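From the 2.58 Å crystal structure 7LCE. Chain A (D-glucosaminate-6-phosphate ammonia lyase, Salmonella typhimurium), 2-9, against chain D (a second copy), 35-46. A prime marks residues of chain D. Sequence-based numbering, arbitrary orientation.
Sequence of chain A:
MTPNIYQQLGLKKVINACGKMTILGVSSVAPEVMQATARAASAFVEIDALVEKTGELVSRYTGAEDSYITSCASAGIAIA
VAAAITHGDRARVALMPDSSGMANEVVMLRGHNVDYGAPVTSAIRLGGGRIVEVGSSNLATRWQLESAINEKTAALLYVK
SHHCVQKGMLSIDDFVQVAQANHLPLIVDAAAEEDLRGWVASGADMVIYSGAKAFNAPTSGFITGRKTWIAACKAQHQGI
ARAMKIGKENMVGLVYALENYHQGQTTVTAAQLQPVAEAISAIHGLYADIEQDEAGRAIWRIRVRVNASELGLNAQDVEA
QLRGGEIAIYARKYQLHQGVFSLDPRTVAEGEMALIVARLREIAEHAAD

Chain A, residues 2-9: TPNIYQQL
Chain D 35-46: QATARAASAFVE

Residues 2-4 of chain A run extended (phi -55° to -74°, psi 134° to 176°) into a short helix, 5-8, which packs against the last residues of a chain D helix, ending at Ala41′, and the extended segment after it. Ser42′ (-89/16) leaves helical geometry, and Ala43′ to Val45′ are extended. Two CA pairs set the register: Ile5 CA to Arg39′ CA at 6.3 Å and Tyr6 CA to Val45′ CA at 6.7 Å. The stretches bury 498 Å² together.

Asn4 (chi1 p, 58°), at the N-cap position, accepts from Gln7 N through OD1 at 2.7 Å, a capping bond, and Asn4 N donates to Gln7 OE1 at 3.0 Å; the backbone bond from Gln8 N to Asn4 O is 3.1 Å.

Two hydrogen bonds cross the contact. Tyr6 (m, chi2 -66°) donates its OH to Ala40′ O at 2.5 Å, a carbonyl near the ring plane at the end of the helix. Arg39′ (m, t, p, chi4 -160°) donates NH2 to Gln8 OE1 at 2.8 Å and 164°; Gln8 is m, t with chi3 -175°, so its side chain is extended. By contrast, Ile5 N and Arg39′ NH2, 3.3 Å apart, are both donors and form no bond. Ile5 CA lies over one face of the guanidinium.

Apolar packing makes up much of the remaining contact. Ile5 (chi1 t, chi2 143°, between wells) places CD1 3.6 Å from Ala36′ CB and CG2 4.2 Å from Ala40′ CB. Val45′ (p) covers one face of the Tyr6 ring: its CB stands 3.4 Å from the Tyr6 ring centroid, 3° off the normal, a CH-pi contact. Tyr6 CE2 meets Ala43′ CB at 3.9 Å, while Ala43′ O lies at the ring edge, 3.5 Å from Tyr6 CE2.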

# COMPACT_ATOMS: atom_id res chain seq x y z
N THR A 2 -3.14 34.57 60.33
CA THR A 2 -3.96 33.37 60.43
C THR A 2 -3.62 32.41 59.30
O THR A 2 -3.50 32.84 58.14
CB THR A 2 -5.44 33.74 60.40
OG1 THR A 2 -5.68 34.84 61.28
CG2 THR A 2 -6.30 32.56 60.84
N PRO A 3 -3.44 31.12 59.58
CA PRO A 3 -3.04 30.18 58.53
C PRO A 3 -4.09 30.07 57.43
O PRO A 3 -5.29 30.00 57.70
CB PRO A 3 -2.88 28.85 59.28
CG PRO A 3 -3.69 29.02 60.53
CD PRO A 3 -3.53 30.46 60.90
N ASN A 4 -3.62 30.06 56.18
CA ASN A 4 -4.52 29.91 55.05
C ASN A 4 -5.03 28.48 54.96
O ASN A 4 -4.63 27.59 55.73
CB ASN A 4 -3.83 30.34 53.75
CG ASN A 4 -2.56 29.55 53.45
OD1 ASN A 4 -2.40 28.41 53.88
ND2 ASN A 4 -1.67 30.15 52.67
N ILE A 5 -5.93 28.25 54.01
CA ILE A 5 -6.57 26.94 53.88
C ILE A 5 -5.54 25.87 53.52
O ILE A 5 -5.67 24.71 53.95
CB ILE A 5 -7.71 27.02 52.85
CG1 ILE A 5 -8.45 25.68 52.76
CG2 ILE A 5 -7.20 27.45 51.48
CD1 ILE A 5 -9.93 25.84 52.57
N TYR A 6 -4.51 26.22 52.74
CA TYR A 6 -3.49 25.24 52.40
C TYR A 6 -2.69 24.83 53.63
O TYR A 6 -2.29 23.67 53.76
CB TYR A 6 -2.57 25.78 51.31
CG TYR A 6 -3.30 26.16 50.04
CD1 TYR A 6 -3.93 25.19 49.26
CD2 TYR A 6 -3.36 27.48 49.61
CE1 TYR A 6 -4.59 25.53 48.10
CE2 TYR A 6 -4.02 27.83 48.45
CZ TYR A 6 -4.63 26.85 47.70
OH TYR A 6 -5.29 27.19 46.54
N GLN A 7 -2.44 25.77 54.54
CA GLN A 7 -1.79 25.41 55.79
C GLN A 7 -2.66 24.46 56.60
O GLN A 7 -2.14 23.55 57.26
CB GLN A 7 -1.47 26.67 56.60
CG GLN A 7 -0.15 27.30 56.23
CD GLN A 7 0.05 28.64 56.89
OE1 GLN A 7 -0.64 29.61 56.58
NE2 GLN A 7 0.99 28.69 57.83
N GLN A 8 -3.98 24.66 56.57
CA GLN A 8 -4.89 23.76 57.28
C GLN A 8 -4.88 22.36 56.70
O GLN A 8 -5.22 21.41 57.41
CB GLN A 8 -6.31 24.33 57.25
CG GLN A 8 -6.45 25.68 57.93
CD GLN A 8 -7.87 26.22 57.85
OE1 GLN A 8 -8.14 27.35 58.26
NE2 GLN A 8 -8.78 25.42 57.31
N LEU A 9 -4.50 22.20 55.43
CA LEU A 9 -4.41 20.89 54.81
C LEU A 9 -3.04 20.25 54.97
O LEU A 9 -2.82 19.15 54.45
CB LEU A 9 -4.75 20.99 53.32
CG LEU A 9 -6.16 21.47 52.95
CD1 LEU A 9 -6.25 21.71 51.45
CD2 LEU A 9 -7.21 20.47 53.40
N GLN D 35 -16.84 28.70 50.25
CA GLN D 35 -15.95 29.44 51.14
C GLN D 35 -14.54 28.87 51.08
O GLN D 35 -13.56 29.61 51.00
CB GLN D 35 -16.48 29.42 52.57
CG GLN D 35 -17.68 30.31 52.80
CD GLN D 35 -18.10 30.33 54.26
OE1 GLN D 35 -17.34 29.95 55.15
NE2 GLN D 35 -19.33 30.79 54.52
N ALA D 36 -14.43 27.54 51.13
CA ALA D 36 -13.12 26.90 51.02
C ALA D 36 -12.52 27.11 49.64
O ALA D 36 -11.30 27.26 49.50
CB ALA D 36 -13.24 25.41 51.33
N THR D 37 -13.36 27.13 48.60
CA THR D 37 -12.86 27.38 47.25
C THR D 37 -12.33 28.80 47.11
O THR D 37 -11.29 29.02 46.48
CB THR D 37 -13.97 27.11 46.23
OG1 THR D 37 -14.41 25.75 46.35
CG2 THR D 37 -13.46 27.34 44.81
N ALA D 38 -13.03 29.77 47.69
CA ALA D 38 -12.59 31.16 47.60
C ALA D 38 -11.27 31.37 48.33
O ALA D 38 -10.38 32.06 47.83
CB ALA D 38 -13.67 32.09 48.16
N ARG D 39 -11.12 30.77 49.52
CA ARG D 39 -9.86 30.88 50.25
C ARG D 39 -8.72 30.24 49.47
O ARG D 39 -7.59 30.73 49.51
CB ARG D 39 -10.00 30.24 51.63
CG ARG D 39 -10.99 30.95 52.55
CD ARG D 39 -11.14 30.18 53.85
NE ARG D 39 -9.86 29.99 54.52
CZ ARG D 39 -9.63 29.07 55.45
NH1 ARG D 39 -10.57 28.23 55.83
NH2 ARG D 39 -8.42 28.99 56.00
N ALA D 40 -9.00 29.15 48.76
CA ALA D 40 -7.98 28.52 47.94
C ALA D 40 -7.61 29.39 46.74
O ALA D 40 -6.46 29.39 46.30
CB ALA D 40 -8.45 27.14 47.47
N ALA D 41 -8.59 30.12 46.20
CA ALA D 41 -8.31 30.98 45.05
C ALA D 41 -7.50 32.21 45.45
O ALA D 41 -6.71 32.71 44.64
CB ALA D 41 -9.62 31.41 44.39
N SER D 42 -7.67 32.70 46.68
CA SER D 42 -7.02 33.93 47.13
C SER D 42 -5.65 33.69 47.75
O SER D 42 -5.13 34.58 48.43
CB SER D 42 -7.93 34.66 48.12
OG SER D 42 -9.16 35.02 47.52
N ALA D 43 -5.05 32.52 47.53
CA ALA D 43 -3.76 32.23 48.12
C ALA D 43 -2.97 31.32 47.18
O ALA D 43 -3.54 30.58 46.38
CB ALA D 43 -3.90 31.58 49.50
N PHE D 44 -1.65 31.38 47.30
CA PHE D 44 -0.77 30.55 46.51
C PHE D 44 -0.48 29.24 47.25
O PHE D 44 -0.62 29.14 48.47
CB PHE D 44 0.54 31.28 46.21
CG PHE D 44 0.37 32.45 45.29
CD1 PHE D 44 0.35 32.27 43.92
CD2 PHE D 44 0.23 33.73 45.79
CE1 PHE D 44 0.19 33.34 43.06
CE2 PHE D 44 0.08 34.81 44.94
CZ PHE D 44 0.06 34.62 43.58
N VAL D 45 -0.07 28.24 46.48
CA VAL D 45 0.24 26.93 47.04
C VAL D 45 1.21 26.23 46.09
O VAL D 45 1.18 26.45 44.88
CB VAL D 45 -1.04 26.09 47.27
CG1 VAL D 45 -1.73 25.78 45.95
CG2 VAL D 45 -0.73 24.81 48.03
N GLU D 46 2.08 25.40 46.66
CA GLU D 46 2.94 24.55 45.86
C GLU D 46 2.09 23.45 45.24
O GLU D 46 1.64 22.53 45.94
CB GLU D 46 4.05 23.97 46.74
CG GLU D 46 4.85 25.04 47.48
CD GLU D 46 5.89 24.46 48.41
OE1 GLU D 46 5.61 23.42 49.05
OE2 GLU D 46 6.99 25.04 48.51